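Local coordinates for protein Ispd/ispf bifunctional enzyme (Campylobacter jejuni, PDB 1W55) that makes 4-diphosphocytidyl-2-C-methyl-D-erythritol from CTP and methylerythritol phosphate and, in a second domain, cyclises its 2-phosphate to 2-C-methyl-D-erythritol 2,4-cyclodiphosphate with release of CMP in isoprenoid biosynthesis, at residues Leu101-Leu106 / Glu184-Ala189; Thr121-Val126 / Lys143-Pro148; Asn214-His219 / Ala356-Val361; Asn302-Val307 / Arg335-Ala340. All blocks are in the same frame, centred on the assembly; numbering follows the deposited sequence.

Interaction 1. Residues Leu101-Leu106 / Glu184-Ala189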
loop_
_atom_site.group_PDB
_atom_site.type_symbol
_atom_site.label_atom_id
_atom_site.label_comp_id
_atom_site.label_asym_id
_atom_site.label_seq_id
_atom_site.Cartn_x
_atom_site.Cartn_y
_atom_site.Cartn_z
ATOM N N LEU A 101 -17.371 -14.523 4.547
ATOM C CA LEU A 101 -16.229 -14.613 3.638
ATOM C C LEU A 101 -15.788 -16.039 3.289
ATOM O O LEU A 101 -14.599 -16.278 3.033
ATOM C CB LEU A 101 -15.037 -13.854 4.223
ATOM C CG LEU A 101 -15.146 -12.336 4.440
ATOM C CD1 LEU A 101 -13.865 -11.811 5.090
ATOM C CD2 LEU A 101 -15.439 -11.593 3.144
ATOM N N VAL A 102 -16.734 -16.972 3.273
ATOM C CA VAL A 102 -16.452 -18.359 2.906
ATOM C C VAL A 102 -15.754 -18.399 1.550
ATOM O O VAL A 102 -16.253 -17.833 0.576
ATOM C CB VAL A 102 -17.746 -19.215 2.853
ATOM C CG1 VAL A 102 -17.441 -20.588 2.289
ATOM C CG2 VAL A 102 -18.378 -19.337 4.247
ATOM N N SER A 103 -14.596 -19.056 1.505
ATOM C CA SER A 103 -13.757 -19.111 0.303
ATOM C C SER A 103 -14.192 -20.188 -0.687
ATOM O O SER A 103 -14.807 -21.191 -0.306
ATOM C CB SER A 103 -12.297 -19.355 0.694
ATOM O OG SER A 103 -12.061 -20.744 0.870
ATOM N N LYS A 104 -13.850 -19.976 -1.954
ATOM C CA LYS A 104 -14.083 -20.956 -3.020
ATOM C C LYS A 104 -13.346 -22.265 -2.733
ATOM O O LYS A 104 -13.805 -23.363 -3.086
ATOM C CB LYS A 104 -13.624 -20.371 -4.362
ATOM C CG LYS A 104 -13.682 -21.327 -5.547
ATOM C CD LYS A 104 -15.084 -21.843 -5.802
ATOM C CE LYS A 104 -15.116 -22.680 -7.065
ATOM N NZ LYS A 104 -16.307 -22.309 -7.871
ATOM N N ASN A 105 -12.202 -22.117 -2.083
ATOM C CA ASN A 105 -11.361 -23.221 -1.664
ATOM C C ASN A 105 -12.102 -24.189 -0.741
ATOM O O ASN A 105 -12.144 -25.393 -1.008
ATOM C CB ASN A 105 -10.140 -22.645 -0.957
ATOM C CG ASN A 105 -9.030 -23.638 -0.812
ATOM O OD1 ASN A 105 -9.005 -24.419 0.139
ATOM N ND2 ASN A 105 -8.075 -23.598 -1.742
ATOM N N LEU A 106 -12.680 -23.661 0.341
ATOM C CA LEU A 106 -13.446 -24.487 1.275
ATOM C C LEU A 106 -14.614 -25.144 0.564
ATOM O O LEU A 106 -14.895 -26.314 0.797
ATOM C CB LEU A 106 -13.940 -23.681 2.485
ATOM C CG LEU A 106 -14.889 -24.376 3.468
ATOM C CD1 LEU A 106 -14.225 -25.600 4.110
ATOM C CD2 LEU A 106 -15.359 -23.396 4.544
ATOM N N GLU A 184 -11.415 -29.883 6.794
ATOM C CA GLU A 184 -10.768 -28.786 7.531
ATOM C C GLU A 184 -11.465 -27.446 7.236
ATOM O O GLU A 184 -11.765 -27.140 6.079
ATOM C CB GLU A 184 -9.259 -28.725 7.229
ATOM C CG GLU A 184 -8.545 -27.436 7.648
ATOM C CD GLU A 184 -8.154 -27.378 9.127
ATOM O OE1 GLU A 184 -8.507 -28.283 9.916
ATOM O OE2 GLU A 184 -7.470 -26.407 9.509
ATOM N N GLY A 185 -11.744 -26.675 8.287
ATOM C CA GLY A 185 -12.397 -25.382 8.143
ATOM C C GLY A 185 -11.431 -24.242 7.850
ATOM O O GLY A 185 -10.293 -24.474 7.442
ATOM N N GLU A 186 -11.874 -23.007 8.070
ATOM C CA GLU A 186 -11.051 -21.829 7.781
ATOM C C GLU A 186 -11.516 -20.626 8.585
ATOM O O GLU A 186 -12.719 -20.460 8.841
ATOM C CB GLU A 186 -11.072 -21.489 6.278
ATOM C CG GLU A 186 -12.463 -21.177 5.725
ATOM C CD GLU A 186 -12.475 -20.702 4.277
ATOM O OE1 GLU A 186 -11.460 -20.860 3.551
ATOM O OE2 GLU A 186 -13.521 -20.166 3.860
ATOM N N GLU A 187 -10.560 -19.786 8.972
ATOM C CA GLU A 187 -10.850 -18.533 9.667
ATOM C C GLU A 187 -11.814 -17.622 8.890
ATOM O O GLU A 187 -12.582 -16.885 9.492
ATOM C CB GLU A 187 -9.549 -17.788 9.994
ATOM C CG GLU A 187 -8.925 -18.085 11.361
ATOM C CD GLU A 187 -9.549 -19.264 12.109
ATOM O OE1 GLU A 187 -9.258 -20.428 11.754
ATOM O OE2 GLU A 187 -10.317 -19.031 13.071
ATOM N N ASN A 188 -11.787 -17.692 7.564
ATOM C CA ASN A 188 -12.711 -16.929 6.723
ATOM C C ASN A 188 -14.180 -17.386 6.822
ATOM O O ASN A 188 -15.083 -16.704 6.329
ATOM C CB ASN A 188 -12.263 -16.993 5.258
ATOM C CG ASN A 188 -11.527 -15.727 4.795
ATOM O OD1 ASN A 188 -11.009 -14.949 5.609
ATOM N ND2 ASN A 188 -11.475 -15.525 3.476
ATOM N N ALA A 189 -14.416 -18.553 7.422
ATOM C CA ALA A 189 -15.773 -19.062 7.566
ATOM C C ALA A 189 -16.336 -18.810 8.965
ATOM O O ALA A 189 -17.409 -19.290 9.285
ATOM C CB ALA A 189 -15.844 -20.533 7.187
#
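Glu-186 reaches across to Ser-103 and holds it with both carboxylate oxygens. OE2 offers its syn lone pair to the backbone, and the bond from Ser-103 N to Glu-186 OE2 is 2.8 Å and nearly straight, 170° at the hydrogen. Beside it, Ser-103 OG donates to Glu-186 OE1 at 2.7 Å, again on the syn side and 18° out of the carboxylate plane. In Glu-186 a chi1 of 60° sets CG between the backbone N and the carbonyl carbon; extended beyond it, the chain ends at the serine. Ser-103 is also the N-cap of helix 104-111: its OG accepts from Leu-106 N at 3.0 Å, so one hydroxyl both caps the helix and ties it to the loop after strand 180-184. This lies in the GT-A-like cytidylyltransferase domain. Leu-106 crosses Glu-186 obliquely: Leu-106 CB is 3.8 Å from Glu-186 CD, and Leu-106 CD2 lies against Glu-186 CG. The same CD2 comes within 3.9 Å of Ala-189 CB, and Val-102 CG2 meets that methyl too. At the far end Asn-188 lies against the backbone of Leu-101, its CB 3.3 Å from Leu-101 O. Outside the pair, Val-102 O accepts from Asn-40 and Ala-189 O from Arg-99, while Glu-187 turns outward to a salt bridge with Lys-200 of the second subunit.

Interaction 2. Residues Thr121-Val126 / Lys143-Pro148. With EDO (1,2-ethanediol), chain F.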
loop_
_atom_site.group_PDB
_atom_site.type_symbol
_atom_site.label_atom_id
_atom_site.label_comp_id
_atom_site.label_asym_id
_atom_site.label_seq_id
_atom_site.Cartn_x
_atom_site.Cartn_y
_atom_site.Cartn_z
ATOM N N THR A 121 -19.155 -31.333 6.286
ATOM C CA THR A 121 -19.047 -30.114 7.073
ATOM C C THR A 121 -17.588 -29.761 7.363
ATOM O O THR A 121 -16.753 -30.653 7.551
ATOM C CB THR A 121 -19.853 -30.259 8.408
ATOM O OG1 THR A 121 -19.759 -29.046 9.171
ATOM C CG2 THR A 121 -19.217 -31.272 9.327
ATOM N N PRO A 122 -17.282 -28.467 7.387
ATOM C CA PRO A 122 -15.985 -27.999 7.873
ATOM C C PRO A 122 -15.921 -28.024 9.394
ATOM O O PRO A 122 -16.939 -27.922 10.079
ATOM C CB PRO A 122 -15.894 -26.554 7.349
ATOM C CG PRO A 122 -17.123 -26.314 6.543
ATOM C CD PRO A 122 -18.131 -27.354 6.935
ATOM N N ALA A 123 -14.708 -28.176 9.910
ATOM C CA ALA A 123 -14.462 -28.267 11.336
ATOM C C ALA A 123 -13.038 -27.816 11.609
ATOM O O ALA A 123 -12.160 -27.930 10.747
ATOM C CB ALA A 123 -14.672 -29.687 11.832
ATOM N N LEU A 124 -12.824 -27.319 12.817
ATOM C CA LEU A 124 -11.521 -26.883 13.272
ATOM C C LEU A 124 -11.227 -27.540 14.606
ATOM O O LEU A 124 -12.126 -27.748 15.413
ATOM C CB LEU A 124 -11.493 -25.362 13.439
ATOM C CG LEU A 124 -11.707 -24.515 12.187
ATOM C CD1 LEU A 124 -11.890 -23.058 12.584
ATOM C CD2 LEU A 124 -10.554 -24.683 11.196
ATOM N N LYS A 125 -9.957 -27.862 14.819
ATOM C CA LYS A 125 -9.478 -28.364 16.097
ATOM C C LYS A 125 -9.134 -27.173 16.980
ATOM O O LYS A 125 -9.045 -26.041 16.498
ATOM C CB LYS A 125 -8.234 -29.235 15.892
ATOM C CG LYS A 125 -8.437 -30.470 15.001
ATOM C CD LYS A 125 -7.141 -31.296 14.901
ATOM C CE LYS A 125 -6.762 -31.584 13.443
ATOM N NZ LYS A 125 -5.888 -30.526 12.824
ATOM N N VAL A 126 -8.908 -27.445 18.262
ATOM C CA VAL A 126 -8.599 -26.425 19.253
ATOM C C VAL A 126 -7.349 -26.824 20.049
ATOM O O VAL A 126 -7.263 -27.947 20.554
ATOM C CB VAL A 126 -9.797 -26.225 20.230
ATOM C CG1 VAL A 126 -9.457 -25.216 21.318
ATOM C CG2 VAL A 126 -11.045 -25.787 19.471
ATOM N N LYS A 143 -14.225 -30.490 18.548
ATOM C CA LYS A 143 -14.378 -29.940 17.195
ATOM C C LYS A 143 -15.246 -28.682 17.241
ATOM O O LYS A 143 -16.328 -28.700 17.840
ATOM C CB LYS A 143 -15.062 -30.949 16.269
ATOM C CG LYS A 143 -14.144 -31.948 15.627
ATOM C CD LYS A 143 -14.862 -32.718 14.527
ATOM C CE LYS A 143 -14.093 -33.974 14.146
ATOM N NZ LYS A 143 -14.083 -35.005 15.230
ATOM N N LEU A 144 -14.787 -27.603 16.605
ATOM C CA LEU A 144 -15.648 -26.447 16.353
ATOM C C LEU A 144 -16.180 -26.576 14.940
ATOM O O LEU A 144 -15.403 -26.657 13.981
ATOM C CB LEU A 144 -14.909 -25.117 16.532
ATOM C CG LEU A 144 -14.235 -24.853 17.884
ATOM C CD1 LEU A 144 -13.544 -23.496 17.870
ATOM C CD2 LEU A 144 -15.188 -24.965 19.080
ATOM N N ILE A 145 -17.504 -26.632 14.812
ATOM C CA ILE A 145 -18.124 -26.861 13.523
ATOM C C ILE A 145 -18.470 -25.542 12.827
ATOM O O ILE A 145 -18.837 -24.548 13.463
ATOM C CB ILE A 145 -19.381 -27.773 13.654
ATOM C CG1 ILE A 145 -19.056 -29.079 14.398
ATOM C CG2 ILE A 145 -19.967 -28.070 12.296
ATOM C CD1 ILE A 145 -18.041 -30.009 13.688
ATOM N N GLN A 146 -18.350 -25.554 11.510
ATOM C CA GLN A 146 -18.628 -24.385 10.704
ATOM C C GLN A 146 -19.631 -24.779 9.627
ATOM O O GLN A 146 -20.118 -25.915 9.584
ATOM C CB GLN A 146 -17.336 -23.845 10.068
ATOM C CG GLN A 146 -16.264 -23.349 11.052
ATOM C CD GLN A 146 -15.080 -22.689 10.337
ATOM O OE1 GLN A 146 -14.539 -23.245 9.372
ATOM N NE2 GLN A 146 -14.691 -21.496 10.795
ATOM N N THR A 147 -19.878 -23.831 8.741
ATOM C CA THR A 147 -20.859 -23.900 7.669
ATOM C C THR A 147 -20.052 -23.282 6.484
ATOM O O THR A 147 -19.082 -22.563 6.767
ATOM C CB THR A 147 -22.050 -23.032 8.186
ATOM O OG1 THR A 147 -23.174 -23.851 8.555
ATOM C CG2 THR A 147 -22.556 -22.067 7.217
ATOM N N PRO A 148 -20.352 -23.532 5.196
ATOM C CA PRO A 148 -21.478 -24.332 4.685
ATOM C C PRO A 148 -21.415 -25.828 4.984
ATOM O O PRO A 148 -20.342 -26.386 5.217
ATOM C CB PRO A 148 -21.403 -24.138 3.158
ATOM C CG PRO A 148 -20.418 -23.017 2.912
ATOM C CD PRO A 148 -19.518 -22.996 4.105
HETATM C C1 EDO F . -23.714 -23.666 12.931
HETATM O O1 EDO F . -23.460 -22.287 13.150
HETATM C C2 EDO F . -22.407 -24.428 12.918
HETATM O O2 EDO F . -21.658 -24.075 14.058
#
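Leu-144 O is met by two groups of the neighbouring strand: Leu-124 N donates to it at 2.9 Å, and Ala-123 CA closes on it at 3.2 Å in a CA-H...O contact. The reverse bond, Leu-144 N to Leu-124 O, completes a hydrogen-bonded antiparallel pair, and both donors lie in the carbonyl planes. Two residues on, Gln-146 N reaches Pro-122 O at 3.1 Å from above the carbonyl plane, 46° out of it. Ala-123 CB meets Ile-145 CD1 on one face of the sheet. Beyond the end of the strand, Gln-146 runs extended past CG and passes obliquely by Leu-124, bringing NE2 3.7 Å from Leu-124 CD1; that amide donates to Glu-186 O. Val-126 CG2 rests 3.7 Å from Leu-144 CG, the two side chains crossing at about a right angle. Pro-148, after a cis peptide bond, brings its O to 3.0 Å from Pro-122 CD. An ethanediol, probably from the crystallisation liquor, donates to Ile-145 O. In the cytidylyltransferase sheet, strand 119-124 pairs antiparallel with 142-145 and 149-152 and parallel with 180-184; Pro-122 packs on helix 104-111, and Lys-143 and Leu-144 carry the sheet into an antiparallel ladder with the second subunit.

Interaction 3. Residues Asn214-His219 / Ala356-Val361. With MG (magnesium ion), chain B.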
loop_
_atom_site.group_PDB
_atom_site.type_symbol
_atom_site.label_atom_id
_atom_site.label_comp_id
_atom_site.label_asym_id
_atom_site.label_seq_id
_atom_site.Cartn_x
_atom_site.Cartn_y
_atom_site.Cartn_z
ATOM N N ASN A 214 -36.905 13.895 1.921
ATOM C CA ASN A 214 -37.683 15.115 2.110
ATOM C C ASN A 214 -38.912 14.838 2.972
ATOM O O ASN A 214 -39.370 13.713 3.063
ATOM C CB ASN A 214 -38.042 15.789 0.765
ATOM C CG ASN A 214 -39.000 14.971 -0.088
ATOM O OD1 ASN A 214 -40.086 14.614 0.348
ATOM N ND2 ASN A 214 -38.609 14.704 -1.327
ATOM N N GLY A 215 -39.421 15.871 3.619
ATOM C CA GLY A 215 -40.591 15.752 4.449
ATOM C C GLY A 215 -41.338 17.052 4.324
ATOM O O GLY A 215 -40.746 18.138 4.350
ATOM N N PHE A 216 -42.642 16.941 4.145
ATOM C CA PHE A 216 -43.490 18.115 4.110
ATOM C C PHE A 216 -44.773 17.770 4.829
ATOM O O PHE A 216 -45.359 16.707 4.603
ATOM C CB PHE A 216 -43.768 18.570 2.675
ATOM C CG PHE A 216 -44.554 19.852 2.596
ATOM C CD1 PHE A 216 -43.919 21.089 2.774
ATOM C CD2 PHE A 216 -45.935 19.826 2.363
ATOM C CE1 PHE A 216 -44.647 22.285 2.714
ATOM C CE2 PHE A 216 -46.670 21.005 2.283
ATOM C CZ PHE A 216 -46.035 22.240 2.470
ATOM N N ASP A 217 -45.184 18.666 5.713
ATOM C CA ASP A 217 -46.387 18.479 6.490
ATOM C C ASP A 217 -47.062 19.804 6.793
ATOM O O ASP A 217 -46.403 20.843 6.903
ATOM C CB ASP A 217 -46.078 17.740 7.786
ATOM C CG ASP A 217 -47.255 16.907 8.273
ATOM O OD1 ASP A 217 -48.297 16.822 7.569
ATOM O OD2 ASP A 217 -47.222 16.308 9.357
ATOM N N VAL A 218 -48.385 19.738 6.907
ATOM C CA VAL A 218 -49.247 20.887 7.155
ATOM C C VAL A 218 -50.184 20.520 8.309
ATOM O O VAL A 218 -50.816 19.453 8.294
ATOM C CB VAL A 218 -50.077 21.252 5.879
ATOM C CG1 VAL A 218 -51.128 22.334 6.165
ATOM C CG2 VAL A 218 -49.173 21.690 4.752
ATOM N N HIS A 219 -50.219 21.368 9.333
ATOM C CA HIS A 219 -51.257 21.286 10.360
ATOM C C HIS A 219 -52.037 22.595 10.380
ATOM O O HIS A 219 -51.547 23.629 9.916
ATOM C CB HIS A 219 -50.676 20.989 11.744
ATOM C CG HIS A 219 -50.108 19.612 11.887
ATOM N ND1 HIS A 219 -50.125 18.686 10.867
ATOM C CD2 HIS A 219 -49.490 19.010 12.928
ATOM C CE1 HIS A 219 -49.534 17.574 11.269
ATOM N NE2 HIS A 219 -49.134 17.747 12.514
ATOM N N ALA A 356 -46.809 25.076 7.775
ATOM C CA ALA A 356 -46.176 23.959 7.099
ATOM C C ALA A 356 -44.704 23.860 7.479
ATOM O O ALA A 356 -44.086 24.847 7.890
ATOM C CB ALA A 356 -46.346 24.093 5.583
ATOM N N VAL A 357 -44.154 22.655 7.362
ATOM C CA VAL A 357 -42.744 22.423 7.643
ATOM C C VAL A 357 -42.097 21.582 6.528
ATOM O O VAL A 357 -42.565 20.484 6.208
ATOM C CB VAL A 357 -42.527 21.768 9.031
ATOM C CG1 VAL A 357 -41.047 21.536 9.270
ATOM C CG2 VAL A 357 -43.138 22.638 10.177
ATOM N N LEU A 358 -41.039 22.129 5.930
ATOM C CA LEU A 358 -40.209 21.404 4.973
ATOM C C LEU A 358 -38.940 20.905 5.670
ATOM O O LEU A 358 -38.225 21.695 6.305
ATOM C CB LEU A 358 -39.839 22.309 3.790
ATOM C CG LEU A 358 -38.872 21.719 2.747
ATOM C CD1 LEU A 358 -39.554 20.597 1.939
ATOM C CD2 LEU A 358 -38.306 22.812 1.819
ATOM N N SER A 359 -38.662 19.609 5.541
ATOM C CA SER A 359 -37.467 18.983 6.106
ATOM C C SER A 359 -36.605 18.334 5.031
ATOM O O SER A 359 -37.128 17.759 4.079
ATOM C CB SER A 359 -37.838 17.904 7.139
ATOM O OG SER A 359 -38.611 18.438 8.197
ATOM N N SER A 360 -35.282 18.433 5.198
ATOM C CA SER A 360 -34.330 17.695 4.377
ATOM C C SER A 360 -33.324 16.984 5.273
ATOM O O SER A 360 -32.835 17.537 6.266
ATOM C CB SER A 360 -33.567 18.593 3.395
ATOM O OG SER A 360 -34.443 19.458 2.714
ATOM N N VAL A 361 -32.974 15.778 4.861
ATOM C CA VAL A 361 -32.102 14.910 5.627
ATOM C C VAL A 361 -31.121 14.229 4.651
ATOM O O VAL A 361 -31.460 13.986 3.493
ATOM C CB VAL A 361 -33.023 13.912 6.352
ATOM C CG1 VAL A 361 -32.529 12.494 6.300
ATOM C CG2 VAL A 361 -33.370 14.419 7.742
HETATM MG MG MG B . -49.804 15.316 7.008
HETATM O O HOH W 1 -49.419 14.848 9.109
HETATM O O HOH W 2 -51.253 16.904 7.077
HETATM O O HOH W 3 -48.316 13.959 6.746
#
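Asp-217, paired with Val-357 across the strands, binds the magnesium ion through OD1 at 2.2 Å. Three waters fill further positions, and Thr-341 of the third subunit also binds the ion, so this metal site is shared between subunits. Asp-217 OD2 stays off the metal and accepts instead from one of the metal-bound waters at 2.6 Å. A second metal-bound water lies 2.9 Å from Val-218 O. Behind this shell the backbone fixes the aspartate: Asp-217 N donates to Val-357 O at 3.2 Å, and Val-357 N returns a bond to Asp-217 O at 2.9 Å. Gly-215 and Ser-359 form the next hydrogen-bonded pair of this antiparallel ladder, which joins strands 210-224 and 354-365, first and last in the chain within the IspF domain but neighbours in its sheet. His-219 ND1 donates to Val-218 O at 2.8 Å from above the carbonyl plane, while its NE2 is hydrogen-bonded to His-251, and its ring is stacked with His-243. By similarity, Asp-217, His-219 and His-251 probably bind a divalent cation. Asp-217 and Val-357 lie on one face of the sheet, Phe-216, Val-218 and Ala-356 on the other. There Phe-216 CZ touches Ala-356 CB at 3.6 Å, and Val-218 CG2 meets the same methyl at 3.8 Å. In Phe-216 a chi1 of -175° puts CG beside the carbonyl carbon, and the ring meets Ala-356 CB obliquely; Phe-216 lines the pocket of bound geranyl diphosphate. Further out, Leu-358 packs on Leu-358 of the third and fourth subunits.

Interaction 4. Residues Asn302-Val307 / Arg335-Ala340. With C (cytidine-5'-monophosphate), chain C.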
loop_
_atom_site.group_PDB
_atom_site.type_symbol
_atom_site.label_atom_id
_atom_site.label_comp_id
_atom_site.label_asym_id
_atom_site.label_seq_id
_atom_site.Cartn_x
_atom_site.Cartn_y
_atom_site.Cartn_z
ATOM N N ASN A 302 -27.041 14.973 8.559
ATOM C CA ASN A 302 -27.529 16.286 8.981
ATOM C C ASN A 302 -28.996 16.471 8.697
ATOM O O ASN A 302 -29.583 15.695 7.944
ATOM C CB ASN A 302 -26.717 17.423 8.335
ATOM C CG ASN A 302 -27.150 17.718 6.894
ATOM O OD1 ASN A 302 -27.071 16.855 6.025
ATOM N ND2 ASN A 302 -27.619 18.939 6.650
ATOM N N ILE A 303 -29.569 17.506 9.312
ATOM C CA ILE A 303 -30.968 17.853 9.183
ATOM C C ILE A 303 -31.075 19.345 8.897
ATOM O O ILE A 303 -30.434 20.162 9.568
ATOM C CB ILE A 303 -31.710 17.527 10.491
ATOM C CG1 ILE A 303 -31.882 16.017 10.645
ATOM C CG2 ILE A 303 -33.078 18.248 10.568
ATOM C CD1 ILE A 303 -31.971 15.580 12.099
ATOM N N ASP A 304 -31.866 19.697 7.887
ATOM C CA ASP A 304 -32.196 21.104 7.657
ATOM C C ASP A 304 -33.689 21.259 7.457
ATOM O O ASP A 304 -34.336 20.447 6.774
ATOM C CB ASP A 304 -31.416 21.700 6.482
ATOM C CG ASP A 304 -31.509 23.214 6.435
ATOM O OD1 ASP A 304 -31.676 23.858 7.503
ATOM O OD2 ASP A 304 -31.438 23.857 5.373
ATOM N N ILE A 305 -34.229 22.302 8.074
ATOM C CA ILE A 305 -35.674 22.473 8.214
ATOM C C ILE A 305 -36.074 23.877 7.832
ATOM O O ILE A 305 -35.350 24.834 8.105
ATOM C CB ILE A 305 -36.121 22.128 9.667
ATOM C CG1 ILE A 305 -35.986 20.608 9.903
ATOM C CG2 ILE A 305 -37.578 22.561 9.929
ATOM C CD1 ILE A 305 -36.122 20.175 11.360
ATOM N N CYS A 306 -37.215 23.991 7.164
ATOM C CA CYS A 306 -37.837 25.271 6.939
ATOM C C CYS A 306 -39.275 25.263 7.444
ATOM O O CYS A 306 -40.111 24.492 6.966
ATOM C CB CYS A 306 -37.790 25.680 5.467
ATOM S SG CYS A 306 -38.372 27.392 5.296
ATOM N N VAL A 307 -39.537 26.101 8.443
ATOM C CA VAL A 307 -40.872 26.254 8.990
ATOM C C VAL A 307 -41.498 27.417 8.244
ATOM O O VAL A 307 -40.912 28.499 8.155
ATOM C CB VAL A 307 -40.860 26.576 10.509
ATOM C CG1 VAL A 307 -42.291 26.769 11.028
ATOM C CG2 VAL A 307 -40.127 25.494 11.319
ATOM N N ARG A 335 -25.230 19.332 13.643
ATOM C CA ARG A 335 -25.831 18.647 12.498
ATOM C C ARG A 335 -27.304 19.001 12.255
ATOM O O ARG A 335 -27.903 18.465 11.332
ATOM C CB ARG A 335 -25.717 17.130 12.674
ATOM C CG ARG A 335 -24.306 16.624 12.636
ATOM C CD ARG A 335 -24.171 15.162 12.982
ATOM N NE ARG A 335 -22.761 14.781 12.920
ATOM C CZ ARG A 335 -22.057 14.637 11.794
ATOM N NH1 ARG A 335 -22.626 14.809 10.590
ATOM N NH2 ARG A 335 -20.774 14.302 11.875
ATOM N N ILE A 336 -27.876 19.874 13.095
ATOM C CA ILE A 336 -29.302 20.228 13.039
ATOM C C ILE A 336 -29.454 21.720 12.794
ATOM O O ILE A 336 -28.816 22.532 13.477
ATOM C CB ILE A 336 -30.043 19.909 14.392
ATOM C CG1 ILE A 336 -29.552 18.608 15.056
ATOM C CG2 ILE A 336 -31.558 19.959 14.200
ATOM C CD1 ILE A 336 -29.774 17.357 14.271
ATOM N N ASN A 337 -30.337 22.079 11.868
ATOM C CA ASN A 337 -30.617 23.482 11.584
ATOM C C ASN A 337 -32.104 23.725 11.343
ATOM O O ASN A 337 -32.741 23.016 10.560
ATOM C CB ASN A 337 -29.806 23.963 10.382
ATOM C CG ASN A 337 -29.761 25.483 10.279
ATOM O OD1 ASN A 337 -29.015 26.149 11.005
ATOM N ND2 ASN A 337 -30.554 26.037 9.369
ATOM N N VAL A 338 -32.653 24.736 12.007
ATOM C CA VAL A 338 -34.063 25.072 11.850
ATOM C C VAL A 338 -34.191 26.505 11.374
ATOM O O VAL A 338 -33.658 27.421 12.007
ATOM C CB VAL A 338 -34.851 24.863 13.172
ATOM C CG1 VAL A 338 -36.316 25.294 13.018
ATOM C CG2 VAL A 338 -34.770 23.397 13.620
ATOM N N LYS A 339 -34.895 26.695 10.260
ATOM C CA LYS A 339 -35.103 28.012 9.670
ATOM C C LYS A 339 -36.587 28.320 9.652
ATOM O O LYS A 339 -37.409 27.433 9.874
ATOM C CB LYS A 339 -34.552 28.055 8.231
ATOM C CG LYS A 339 -33.146 27.466 8.080
ATOM C CD LYS A 339 -32.577 27.701 6.677
ATOM C CE LYS A 339 -33.351 26.937 5.600
ATOM N NZ LYS A 339 -33.582 25.494 5.945
ATOM N N ALA A 340 -36.936 29.574 9.365
ATOM C CA ALA A 340 -38.336 29.958 9.263
ATOM C C ALA A 340 -38.548 31.063 8.245
ATOM O O ALA A 340 -37.655 31.854 7.997
ATOM C CB ALA A 340 -38.880 30.386 10.649
HETATM O OP3 C C . -38.677 36.318 5.293
HETATM P P C C . -39.643 36.854 6.305
HETATM O OP1 C C . -40.937 36.108 6.351
HETATM O OP2 C C . -39.817 38.340 6.175
HETATM O "O5'" C C . -38.947 36.590 7.724
HETATM C "C5'" C C . -37.736 37.233 8.094
HETATM C "C4'" C C . -37.011 36.406 9.155
HETATM O "O4'" C C . -37.814 36.213 10.329
HETATM C "C3'" C C . -36.634 34.991 8.716
HETATM O "O3'" C C . -35.395 34.953 8.014
HETATM C "C2'" C C . -36.554 34.238 10.032
HETATM O "O2'" C C . -35.300 34.508 10.654
HETATM C "C1'" C C . -37.566 34.927 10.921
HETATM N N1 C C . -38.854 34.224 11.148
HETATM C C2 C C . -39.077 33.513 12.346
HETATM O O2 C C . -38.165 33.433 13.198
HETATM N N3 C C . -40.267 32.903 12.586
HETATM C C4 C C . -41.265 32.963 11.672
HETATM N N4 C C . -42.462 32.355 11.903
HETATM C C5 C C . -41.061 33.647 10.480
HETATM C C6 C C . -39.845 34.285 10.239
#
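Asp-304 and Lys-339 form a salt bridge, with Lys-339 NZ 2.8 Å from Asp-304 OD2. The lysine comes in from above the carboxylate plane, 45° out of it, the two side chains crossing at about a right angle. The bends at chi3 (-66°) and chi4 (-48°) fold the lysine back, and its NZ also donates to Ile-305 O at 2.9 Å. That oxygen takes Lys-339 N on the opposite face of its carbonyl plane, so two donors of one residue clamp it. Asn-337 lies alongside Asp-304, pointing the same way, and ND2 gives Asp-304 OD1 a 3.1 Å bond on its syn side; Asn-337 OD1 accepts from Gly-264 N of the fourth subunit. Asn-214 of that subunit adds to this buried polar cluster: its N donates to Asp-304 OD2, and its OD1 accepts from Lys-339 NZ. Among the backbone bonds of the parallel ladder, Ile-303 N to Arg-335 O is 2.8 Å, and Val-307 N donates to Lys-339 O at 2.9 Å. These are the two parallel strands of a beta-alpha-beta unit in the IspF domain, with helix 318-329 between them in the chain. Apolar contacts occupy the face toward that helix: Ile-303 CD1 meets Ile-336 CD1 at 3.6 Å, side by side, and Ile-305 CD1 lies 4.2 Å from Val-338 CG2. Ile-325 packs on Ile-303, Ile-305 and Ile-336. At the strand end Ala-340 CB sits 3.5 Å from N3 of the bound cytidine monophosphate.

The four contacts fall into two pairs, one in each catalytic domain. Interactions 1 and 2 lie in the cytidylyltransferase part, with centres about 10 Å apart; probable hydrogen bonds join Gly-185 N to Ala-123 O and Gln-146 NE2 to Glu-186 O, and interaction 2 is nested within the loop that interaction 1 closes. Interactions 3 and 4 follow in the chain, again about 10 Å apart between centres, with 4 nested inside 3. They share one five-stranded sheet in which strands 354-365 and 298-308 are neighbours. Between the pairs, centres are about 48 to 53 Å apart, on opposite sides of the chain's centre, so the two activities occupy separate modules of one polypeptide, each also meeting other subunits.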